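Local coordinates for protein tyrosine recombinase XerH (Helicobacter pylori, PDB 5JJV) that cuts and rejoins DNA as a site-specific tyrosine recombinase involved in chromosome segregation, at residues 15-20 against 82-87; 5-10 against 101-106; 232-237 against 246-251. One frame throughout, in Å; residues are numbered along the deposited sequence.

Interaction 1: residues 15-20 against 82-87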
loop_
_atom_site.group_PDB
_atom_site.type_symbol
_atom_site.label_atom_id
_atom_site.label_comp_id
_atom_site.label_asym_id
_atom_site.label_seq_id
_atom_site.Cartn_x
_atom_site.Cartn_y
_atom_site.Cartn_z
ATOM N N ASN B 15 26.896 -19.222 -24.832
ATOM C CA ASN B 15 25.743 -18.350 -25.012
ATOM C C ASN B 15 25.014 -18.106 -23.693
ATOM O O ASN B 15 24.557 -16.994 -23.423
ATOM C CB ASN B 15 24.783 -18.945 -26.044
ATOM C CG ASN B 15 24.047 -17.882 -26.835
ATOM O OD1 ASN B 15 24.026 -17.912 -28.065
ATOM N ND2 ASN B 15 23.441 -16.929 -26.133
ATOM N N LEU B 16 24.902 -19.150 -22.878
ATOM C CA LEU B 16 24.323 -19.014 -21.547
ATOM C C LEU B 16 25.202 -18.108 -20.698
ATOM O O LEU B 16 24.708 -17.273 -19.942
ATOM C CB LEU B 16 24.162 -20.378 -20.875
ATOM C CG LEU B 16 23.793 -20.340 -19.389
ATOM C CD1 LEU B 16 22.442 -19.673 -19.182
ATOM C CD2 LEU B 16 23.806 -21.736 -18.788
ATOM N N LEU B 17 26.513 -18.285 -20.837
ATOM C CA LEU B 17 27.488 -17.453 -20.144
ATOM C C LEU B 17 27.331 -15.999 -20.571
ATOM O O LEU B 17 27.497 -15.080 -19.770
ATOM C CB LEU B 17 28.909 -17.953 -20.430
ATOM C CG LEU B 17 30.072 -17.470 -19.556
ATOM C CD1 LEU B 17 30.623 -16.127 -20.024
ATOM C CD2 LEU B 17 29.646 -17.403 -18.097
ATOM N N LEU B 18 27.002 -15.807 -21.844
ATOM C CA LEU B 18 26.830 -14.477 -22.414
ATOM C C LEU B 18 25.655 -13.736 -21.779
ATOM O O LEU B 18 25.779 -12.574 -21.391
ATOM C CB LEU B 18 26.635 -14.581 -23.929
ATOM C CG LEU B 18 26.422 -13.289 -24.715
ATOM C CD1 LEU B 18 27.574 -12.323 -24.491
ATOM C CD2 LEU B 18 26.267 -13.610 -26.192
ATOM N N TRP B 19 24.517 -14.416 -21.673
ATOM C CA TRP B 19 23.319 -13.821 -21.091
ATOM C C TRP B 19 23.494 -13.516 -19.609
ATOM O O TRP B 19 22.985 -12.509 -19.114
ATOM C CB TRP B 19 22.111 -14.738 -21.291
ATOM C CG TRP B 19 21.508 -14.644 -22.656
ATOM C CD1 TRP B 19 21.517 -15.605 -23.626
ATOM C CD2 TRP B 19 20.811 -13.522 -23.208
ATOM N NE1 TRP B 19 20.862 -15.151 -24.745
ATOM C CE2 TRP B 19 20.420 -13.875 -24.514
ATOM C CE3 TRP B 19 20.477 -12.254 -22.723
ATOM C CZ2 TRP B 19 19.712 -13.006 -25.343
ATOM C CZ3 TRP B 19 19.775 -11.392 -23.546
ATOM C CH2 TRP B 19 19.401 -11.772 -24.842
ATOM N N ILE B 20 24.206 -14.391 -18.904
ATOM C CA ILE B 20 24.475 -14.190 -17.485
ATOM C C ILE B 20 25.253 -12.896 -17.269
ATOM O O ILE B 20 24.919 -12.102 -16.390
ATOM C CB ILE B 20 25.261 -15.372 -16.880
ATOM C CG1 ILE B 20 24.380 -16.622 -16.824
ATOM C CG2 ILE B 20 25.763 -15.027 -15.486
ATOM C CD1 ILE B 20 25.055 -17.813 -16.179
ATOM N N LYS B 82 27.149 -20.940 -10.737
ATOM C CA LYS B 82 27.048 -22.342 -10.356
ATOM C C LYS B 82 26.099 -23.085 -11.292
ATOM O O LYS B 82 26.274 -24.278 -11.547
ATOM C CB LYS B 82 26.586 -22.484 -8.905
ATOM C CG LYS B 82 27.662 -22.154 -7.886
ATOM C CD LYS B 82 27.228 -22.517 -6.477
ATOM C CE LYS B 82 28.339 -22.250 -5.474
ATOM N NZ LYS B 82 29.585 -22.988 -5.822
ATOM N N PHE B 83 25.097 -22.377 -11.806
ATOM C CA PHE B 83 24.196 -22.967 -12.788
ATOM C C PHE B 83 24.894 -23.114 -14.133
ATOM O O PHE B 83 24.693 -24.102 -14.841
ATOM C CB PHE B 83 22.926 -22.131 -12.947
ATOM C CG PHE B 83 22.042 -22.598 -14.068
ATOM C CD1 PHE B 83 21.351 -23.793 -13.968
ATOM C CD2 PHE B 83 21.911 -21.847 -15.226
ATOM C CE1 PHE B 83 20.542 -24.231 -14.999
ATOM C CE2 PHE B 83 21.101 -22.279 -16.261
ATOM C CZ PHE B 83 20.415 -23.473 -16.146
ATOM N N HIS B 84 25.709 -22.123 -14.483
ATOM C CA HIS B 84 26.497 -22.185 -15.706
ATOM C C HIS B 84 27.467 -23.355 -15.641
ATOM O O HIS B 84 27.729 -24.009 -16.647
ATOM C CB HIS B 84 27.259 -20.879 -15.938
ATOM C CG HIS B 84 28.237 -20.950 -17.071
ATOM N ND1 HIS B 84 29.595 -21.067 -16.875
ATOM C CD2 HIS B 84 28.050 -20.931 -18.412
ATOM C CE1 HIS B 84 30.205 -21.111 -18.045
ATOM N NE2 HIS B 84 29.290 -21.031 -18.995
ATOM N N GLU B 85 27.994 -23.613 -14.448
ATOM C CA GLU B 85 28.858 -24.765 -14.231
ATOM C C GLU B 85 28.056 -26.051 -14.386
ATOM O O GLU B 85 28.522 -27.017 -14.988
ATOM C CB GLU B 85 29.505 -24.709 -12.846
ATOM C CG GLU B 85 30.501 -25.829 -12.584
ATOM C CD GLU B 85 31.032 -25.820 -11.164
ATOM O OE1 GLU B 85 32.244 -25.581 -10.982
ATOM O OE2 GLU B 85 30.237 -26.056 -10.231
ATOM N N TYR B 86 26.842 -26.048 -13.843
ATOM C CA TYR B 86 25.944 -27.192 -13.939
ATOM C C TYR B 86 25.578 -27.487 -15.391
ATOM O O TYR B 86 25.600 -28.638 -15.824
ATOM C CB TYR B 86 24.678 -26.945 -13.113
ATOM C CG TYR B 86 23.545 -27.900 -13.413
ATOM C CD1 TYR B 86 23.513 -29.171 -12.852
ATOM C CD2 TYR B 86 22.501 -27.530 -14.252
ATOM C CE1 TYR B 86 22.478 -30.045 -13.122
ATOM C CE2 TYR B 86 21.462 -28.397 -14.528
ATOM C CZ TYR B 86 21.456 -29.653 -13.960
ATOM O OH TYR B 86 20.423 -30.519 -14.233
ATOM N N PHE B 87 25.243 -26.438 -16.135
ATOM C CA PHE B 87 24.892 -26.571 -17.544
ATOM C C PHE B 87 26.092 -27.027 -18.368
ATOM O O PHE B 87 25.976 -27.917 -19.211
ATOM C CB PHE B 87 24.349 -25.245 -18.086
ATOM C CG PHE B 87 23.976 -25.288 -19.545
ATOM C CD1 PHE B 87 22.726 -25.733 -19.939
ATOM C CD2 PHE B 87 24.871 -24.874 -20.518
ATOM C CE1 PHE B 87 22.375 -25.772 -21.275
ATOM C CE2 PHE B 87 24.527 -24.912 -21.857
ATOM C CZ PHE B 87 23.277 -25.361 -22.236
#
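Leu16 and His84 carry the meeting of two nearly antiparallel helices, whose short segments run at 171° to each other with axes 10.3 Å apart. The apolar packing centres on one methyl group. Leu16 CD2 lies 3.6 Å from Phe87 CB, close to where that ring is attached, and the same methyl reaches Phe83 CE2 at 3.7 Å. Leu16 thus meets two phenylalanines one helical turn apart on the other helix, crossing Phe83 at about a right angle. Its CG stands anti to the backbone N (chi1 170°), which carries the branch across toward them. A turn further on, Ile20 sets its CD1 methyl 3.8 Å from His84 CB.

The second kind of contact is CH-pi. Leu17 CD2 sits over the centre of the His84 imidazole, 3.7 Å from the ring centroid and only 6° off the ring normal, while Leu17 CB comes within 3.4 Å of His84 NE2. The leucine therefore covers one face of the imidazole, and NE2 also makes a weak hydrogen bond to Thr13 O on the leucine's own helix.

No hydrogen bond joins the two segments. Behind the contact, Phe83 meets Phe113 edge-to-face and reaches Phe137, carrying the apolar core into helices 107-117 and 123-143. Such antiparallel helix packing is characteristic of the all-helical core-binding domain of tyrosine recombinases.

Interaction 2: residues 5-10 against 101-106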
loop_
_atom_site.group_PDB
_atom_site.type_symbol
_atom_site.label_atom_id
_atom_site.label_comp_id
_atom_site.label_asym_id
_atom_site.label_seq_id
_atom_site.Cartn_x
_atom_site.Cartn_y
_atom_site.Cartn_z
ATOM N N PRO B 5 19.454 -11.511 -30.192
ATOM C CA PRO B 5 18.765 -12.792 -30.386
ATOM C C PRO B 5 19.141 -13.797 -29.301
ATOM O O PRO B 5 20.220 -13.694 -28.715
ATOM C CB PRO B 5 19.248 -13.255 -31.767
ATOM C CG PRO B 5 20.455 -12.428 -32.068
ATOM C CD PRO B 5 20.249 -11.125 -31.369
ATOM N N LEU B 6 18.252 -14.747 -29.034
ATOM C CA LEU B 6 18.450 -15.712 -27.958
ATOM C C LEU B 6 19.728 -16.528 -28.131
ATOM O O LEU B 6 20.524 -16.652 -27.198
ATOM C CB LEU B 6 17.248 -16.652 -27.865
ATOM C CG LEU B 6 17.365 -17.737 -26.796
ATOM C CD1 LEU B 6 17.502 -17.115 -25.416
ATOM C CD2 LEU B 6 16.178 -18.681 -26.846
ATOM N N GLU B 7 19.920 -17.080 -29.325
ATOM C CA GLU B 7 21.079 -17.921 -29.602
ATOM C C GLU B 7 21.985 -17.303 -30.661
ATOM O O GLU B 7 21.711 -17.394 -31.857
ATOM C CB GLU B 7 20.627 -19.316 -30.041
ATOM C CG GLU B 7 19.836 -20.065 -28.980
ATOM C CD GLU B 7 19.253 -21.367 -29.492
ATOM O OE1 GLU B 7 18.582 -21.349 -30.545
ATOM O OE2 GLU B 7 19.466 -22.412 -28.840
ATOM N N GLU B 8 23.066 -16.673 -30.213
ATOM C CA GLU B 8 24.021 -16.041 -31.116
ATOM C C GLU B 8 25.240 -16.925 -31.352
ATOM O O GLU B 8 25.964 -16.751 -32.333
ATOM C CB GLU B 8 24.466 -14.687 -30.563
ATOM C CG GLU B 8 23.367 -13.646 -30.509
ATOM C CD GLU B 8 23.842 -12.326 -29.934
ATOM O OE1 GLU B 8 24.540 -12.345 -28.899
ATOM O OE2 GLU B 8 23.521 -11.270 -30.519
ATOM N N LEU B 9 25.463 -17.873 -30.449
ATOM C CA LEU B 9 26.640 -18.728 -30.517
ATOM C C LEU B 9 26.254 -20.188 -30.714
ATOM O O LEU B 9 25.228 -20.641 -30.207
ATOM C CB LEU B 9 27.478 -18.575 -29.247
ATOM C CG LEU B 9 27.825 -17.140 -28.850
ATOM C CD1 LEU B 9 28.446 -17.102 -27.464
ATOM C CD2 LEU B 9 28.758 -16.513 -29.875
ATOM N N LYS B 10 27.082 -20.919 -31.455
ATOM C CA LYS B 10 26.861 -22.345 -31.674
ATOM C C LYS B 10 27.005 -23.110 -30.364
ATOM O O LYS B 10 26.396 -24.162 -30.176
ATOM C CB LYS B 10 27.838 -22.889 -32.719
ATOM N N SER B 101 20.895 -27.256 -26.198
ATOM C CA SER B 101 20.388 -25.931 -26.538
ATOM C C SER B 101 19.713 -25.284 -25.333
ATOM O O SER B 101 18.942 -25.932 -24.625
ATOM C CB SER B 101 19.405 -26.012 -27.709
ATOM O OG SER B 101 18.833 -24.746 -27.984
ATOM N N LEU B 102 19.989 -24.005 -25.105
ATOM C CA LEU B 102 19.431 -23.312 -23.948
ATOM C C LEU B 102 17.938 -23.025 -24.115
ATOM O O LEU B 102 17.291 -22.515 -23.200
ATOM C CB LEU B 102 20.205 -22.018 -23.672
ATOM C CG LEU B 102 20.609 -21.109 -24.836
ATOM C CD1 LEU B 102 19.433 -20.291 -25.333
ATOM C CD2 LEU B 102 21.755 -20.200 -24.420
ATOM N N LYS B 103 17.395 -23.353 -25.284
ATOM C CA LYS B 103 15.957 -23.274 -25.510
ATOM C C LYS B 103 15.235 -24.362 -24.728
ATOM O O LYS B 103 14.035 -24.266 -24.473
ATOM C CB LYS B 103 15.624 -23.399 -26.998
ATOM C CG LYS B 103 15.782 -22.117 -27.794
ATOM C CD LYS B 103 15.230 -22.277 -29.203
ATOM C CE LYS B 103 15.269 -20.965 -29.970
ATOM N NZ LYS B 103 14.729 -21.110 -31.351
ATOM N N ASN B 104 15.975 -25.400 -24.353
ATOM C CA ASN B 104 15.397 -26.536 -23.652
ATOM C C ASN B 104 15.559 -26.431 -22.141
ATOM O O ASN B 104 15.264 -27.377 -21.410
ATOM C CB ASN B 104 16.025 -27.836 -24.149
ATOM C CG ASN B 104 16.001 -27.953 -25.658
ATOM O OD1 ASN B 104 17.048 -28.048 -26.300
ATOM N ND2 ASN B 104 14.805 -27.948 -26.234
ATOM N N ILE B 105 16.036 -25.282 -21.675
ATOM C CA ILE B 105 16.125 -25.023 -20.245
ATOM C C ILE B 105 14.735 -24.727 -19.691
ATOM O O ILE B 105 14.103 -23.744 -20.077
ATOM C CB ILE B 105 17.063 -23.844 -19.929
ATOM C CG1 ILE B 105 18.477 -24.134 -20.435
ATOM C CG2 ILE B 105 17.081 -23.563 -18.434
ATOM C CD1 ILE B 105 19.462 -23.016 -20.164
ATOM N N ASP B 106 14.259 -25.581 -18.792
ATOM C CA ASP B 106 12.920 -25.423 -18.241
ATOM C C ASP B 106 12.897 -25.531 -16.719
ATOM O O ASP B 106 13.937 -25.479 -16.062
ATOM C CB ASP B 106 11.968 -26.454 -18.856
ATOM C CG ASP B 106 12.559 -27.851 -18.889
ATOM O OD1 ASP B 106 13.378 -28.180 -18.006
ATOM O OD2 ASP B 106 12.203 -28.624 -19.805
#
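Leu6 is the first residue of the N-terminal segment to meet the loop ahead of helix 107-117, and it does so with its branched end. Its CG lies 3.6 Å from Leu102 CD1, the two side chains sliding past each other in opposite directions. The CD2 branch also reaches the aliphatic part of Lys103, 3.6 Å from CG of that lysine, so Leu6 spans two successive residues. Its other neighbours include Ile140, Tyr152 and Tyr154, which extend the apolar surroundings, and its carbonyl O accepts a hydrogen bond from Trp19 NE1.

Both segments belong to the SAM-like, core-binding part of the recombinase: here the lead-in to its first long helix, 12-30, is laid against the connection between helices 74-93 and 107-117. Two loops meet here at the end of the helical bundle, away from the predicted catalytic residues.

Glu7 comes next, with its chain extended beyond CG. The CG methylene passes 3.7 Å from Leu102 CD1, and the carboxylate beyond it divides its oxygens between two partners. Ser101 OG donates a short hydrogen bond of 2.6 Å to Glu7 OE2, meeting that oxygen nearly along its C-O axis; the same hydroxyl accepts a weak hydrogen bond from Lys103 N. Glu7 OE1 faces the lysine chain, 3.4 Å from Lys103 CE, but its salt bridge to Lys103 NZ is long at 3.9 Å. The stronger ionic partner of that ammonium group is Glu149 of the second subunit, which ties this loop to the assembly.

Interaction 3: residues 232-237 against 246-251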
loop_
_atom_site.group_PDB
_atom_site.type_symbol
_atom_site.label_atom_id
_atom_site.label_comp_id
_atom_site.label_asym_id
_atom_site.label_seq_id
_atom_site.Cartn_x
_atom_site.Cartn_y
_atom_site.Cartn_z
ATOM N N CYS B 232 18.061 14.127 26.445
ATOM C CA CYS B 232 17.757 13.171 25.386
ATOM C C CYS B 232 18.607 13.412 24.145
ATOM O O CYS B 232 18.701 14.539 23.659
ATOM C CB CYS B 232 16.275 13.239 25.013
ATOM S SG CYS B 232 15.135 12.871 26.362
ATOM N N TYR B 233 19.224 12.351 23.637
ATOM C CA TYR B 233 19.922 12.417 22.360
ATOM C C TYR B 233 19.008 11.948 21.238
ATOM O O TYR B 233 18.573 10.800 21.223
ATOM C CB TYR B 233 21.198 11.566 22.375
ATOM C CG TYR B 233 22.397 12.236 23.006
ATOM C CD1 TYR B 233 23.071 13.256 22.348
ATOM C CD2 TYR B 233 22.866 11.838 24.250
ATOM C CE1 TYR B 233 24.171 13.870 22.918
ATOM C CE2 TYR B 233 23.966 12.446 24.828
ATOM C CZ TYR B 233 24.614 13.461 24.158
ATOM O OH TYR B 233 25.709 14.069 24.730
ATOM N N THR B 234 18.706 12.846 20.306
ATOM C CA THR B 234 17.991 12.467 19.095
ATOM C C THR B 234 18.998 12.190 17.985
ATOM O O THR B 234 19.719 13.088 17.552
ATOM C CB THR B 234 17.006 13.559 18.639
ATOM O OG1 THR B 234 16.020 13.773 19.658
ATOM C CG2 THR B 234 16.315 13.141 17.350
ATOM N N ILE B 235 19.050 10.941 17.535
ATOM C CA ILE B 235 20.026 10.538 16.531
ATOM C C ILE B 235 19.379 10.295 15.173
ATOM O O ILE B 235 18.479 9.465 15.047
ATOM C CB ILE B 235 20.768 9.258 16.953
ATOM C CG1 ILE B 235 21.208 9.348 18.414
ATOM C CG2 ILE B 235 21.958 9.006 16.038
ATOM C CD1 ILE B 235 21.739 8.043 18.964
ATOM N N LEU B 236 19.841 11.021 14.161
ATOM C CA LEU B 236 19.383 10.796 12.795
ATOM C C LEU B 236 20.171 9.662 12.151
ATOM O O LEU B 236 21.402 9.673 12.149
ATOM C CB LEU B 236 19.507 12.071 11.960
ATOM C CG LEU B 236 18.486 13.169 12.260
ATOM C CD1 LEU B 236 18.675 14.353 11.323
ATOM C CD2 LEU B 236 17.070 12.623 12.159
ATOM N N ILE B 237 19.453 8.684 11.610
ATOM C CA ILE B 237 20.083 7.507 11.024
ATOM C C ILE B 237 19.756 7.338 9.546
ATOM O O ILE B 237 18.590 7.224 9.169
ATOM C CB ILE B 237 19.656 6.219 11.754
ATOM C CG1 ILE B 237 20.090 6.253 13.217
ATOM C CG2 ILE B 237 20.237 4.997 11.061
ATOM C CD1 ILE B 237 19.700 5.009 13.978
ATOM N N ALA B 246 14.678 8.691 12.895
ATOM C CA ALA B 246 15.259 9.271 14.097
ATOM C C ALA B 246 15.065 8.327 15.272
ATOM O O ALA B 246 13.983 7.768 15.456
ATOM C CB ALA B 246 14.641 10.630 14.392
ATOM N N VAL B 247 16.118 8.136 16.058
ATOM C CA VAL B 247 16.030 7.324 17.265
ATOM C C VAL B 247 16.497 8.134 18.469
ATOM O O VAL B 247 17.306 9.053 18.332
ATOM C CB VAL B 247 16.862 6.029 17.153
ATOM C CG1 VAL B 247 16.398 5.195 15.963
ATOM C CG2 VAL B 247 18.342 6.352 17.044
ATOM N N MET B 248 15.981 7.798 19.644
ATOM C CA MET B 248 16.327 8.537 20.851
ATOM C C MET B 248 17.135 7.688 21.824
ATOM O O MET B 248 16.855 6.508 22.026
ATOM C CB MET B 248 15.069 9.067 21.539
ATOM C CG MET B 248 15.342 9.795 22.847
ATOM S SD MET B 248 13.902 10.680 23.464
ATOM C CE MET B 248 13.705 11.914 22.181
ATOM N N LEU B 249 18.147 8.308 22.419
ATOM C CA LEU B 249 18.989 7.655 23.406
ATOM C C LEU B 249 19.168 8.567 24.615
ATOM O O LEU B 249 19.682 9.679 24.491
ATOM C CB LEU B 249 20.341 7.289 22.792
ATOM C CG LEU B 249 21.459 6.816 23.721
ATOM C CD1 LEU B 249 21.003 5.645 24.574
ATOM C CD2 LEU B 249 22.683 6.439 22.903
ATOM N N LYS B 250 18.729 8.102 25.781
ATOM C CA LYS B 250 18.867 8.879 27.008
ATOM C C LYS B 250 20.338 9.123 27.320
ATOM O O LYS B 250 21.159 8.209 27.257
ATOM C CB LYS B 250 18.182 8.173 28.179
ATOM C CG LYS B 250 16.666 8.162 28.088
ATOM C CD LYS B 250 16.124 9.565 27.868
ATOM C CE LYS B 250 14.612 9.609 28.005
ATOM N NZ LYS B 250 14.174 9.349 29.403
ATOM N N ALA B 251 20.660 10.366 27.658
ATOM C CA ALA B 251 22.046 10.794 27.800
ATOM C C ALA B 251 22.783 10.104 28.946
ATOM O O ALA B 251 23.984 9.857 28.849
ATOM C CB ALA B 251 22.105 12.304 27.979
#
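Ile235, Val247, Leu249 and Ile237 form the apolar centre of this strand pair, their side chains gathered on one face of the sheet. Both methyls of Val247 meet Ile237 CD1, CG2 more closely at 3.6 Å, the two side chains crossing at about a right angle; CG2 also touches Ile235 CB. Ile235 and Leu249 lie side by side and point the same way, with Ile235 CD1 4.1 Å from Leu249 CB. Leu249 continues onto Ile207 and Phe210 of helix 198-211, so this face rests on the helical part of the catalytic domain.

Strands 232-238 and 244-250 form an antiparallel beta hairpin, part of the three-stranded sheet found in the catalytic domain of tyrosine recombinases. The predicted catalytic Lys240 lies in the turn between them, and the side chain of Ile237 lies about 6 Å from that of Arg214 and about 7 Å from that of Arg313, both predicted active-site residues.

Toward the far end of the hairpin, Tyr233 brings its CE2 to 3.7 Å from Ala251 CB, while Leu249 O lies at the ring edge, in its plane. The opposite face carries Cys232, Met248, Leu236 and Ala246; Met248 SD packs 3.8 Å from Cys232 CB. Met248 also meets Leu353 of the third subunit.

Backbone bonds stitch the strands together at two hydrogen-bonded pairs. Ile235 N reaches Val247 O at 2.7 Å in a nearly straight bond (174° at the hydrogen), answered by Val247 N to Ile235 O. Tyr233 and Leu249 exchange a second pair, each of 2.8 Å between N and O. At the polar edge, Lys250 lays CE 3.7 Å from Cys232 SG, and its NZ forms salt bridges with Glu361 and Glu354 of the third subunit.

In the fold
Interactions 1 and 2 are neighbours, with centres 11 Å apart, in the helical N-terminal region. Along the chain, the residues of interaction 1 fall between the two segments of interaction 2, and the contacts touch through a probable hydrogen bond between Asn15 OD1 and Leu9 N. Helix 12-30 thus packs on helix 74-93 and is also bonded to the loop that leads into it. Interaction 3 follows later in sequence, in the catalytic domain on the opposite side of the chain's centre, 49 and 56 Å from the centres of interactions 1 and 2. This separation reflects the two-domain plan with which tyrosine recombinases clamp DNA.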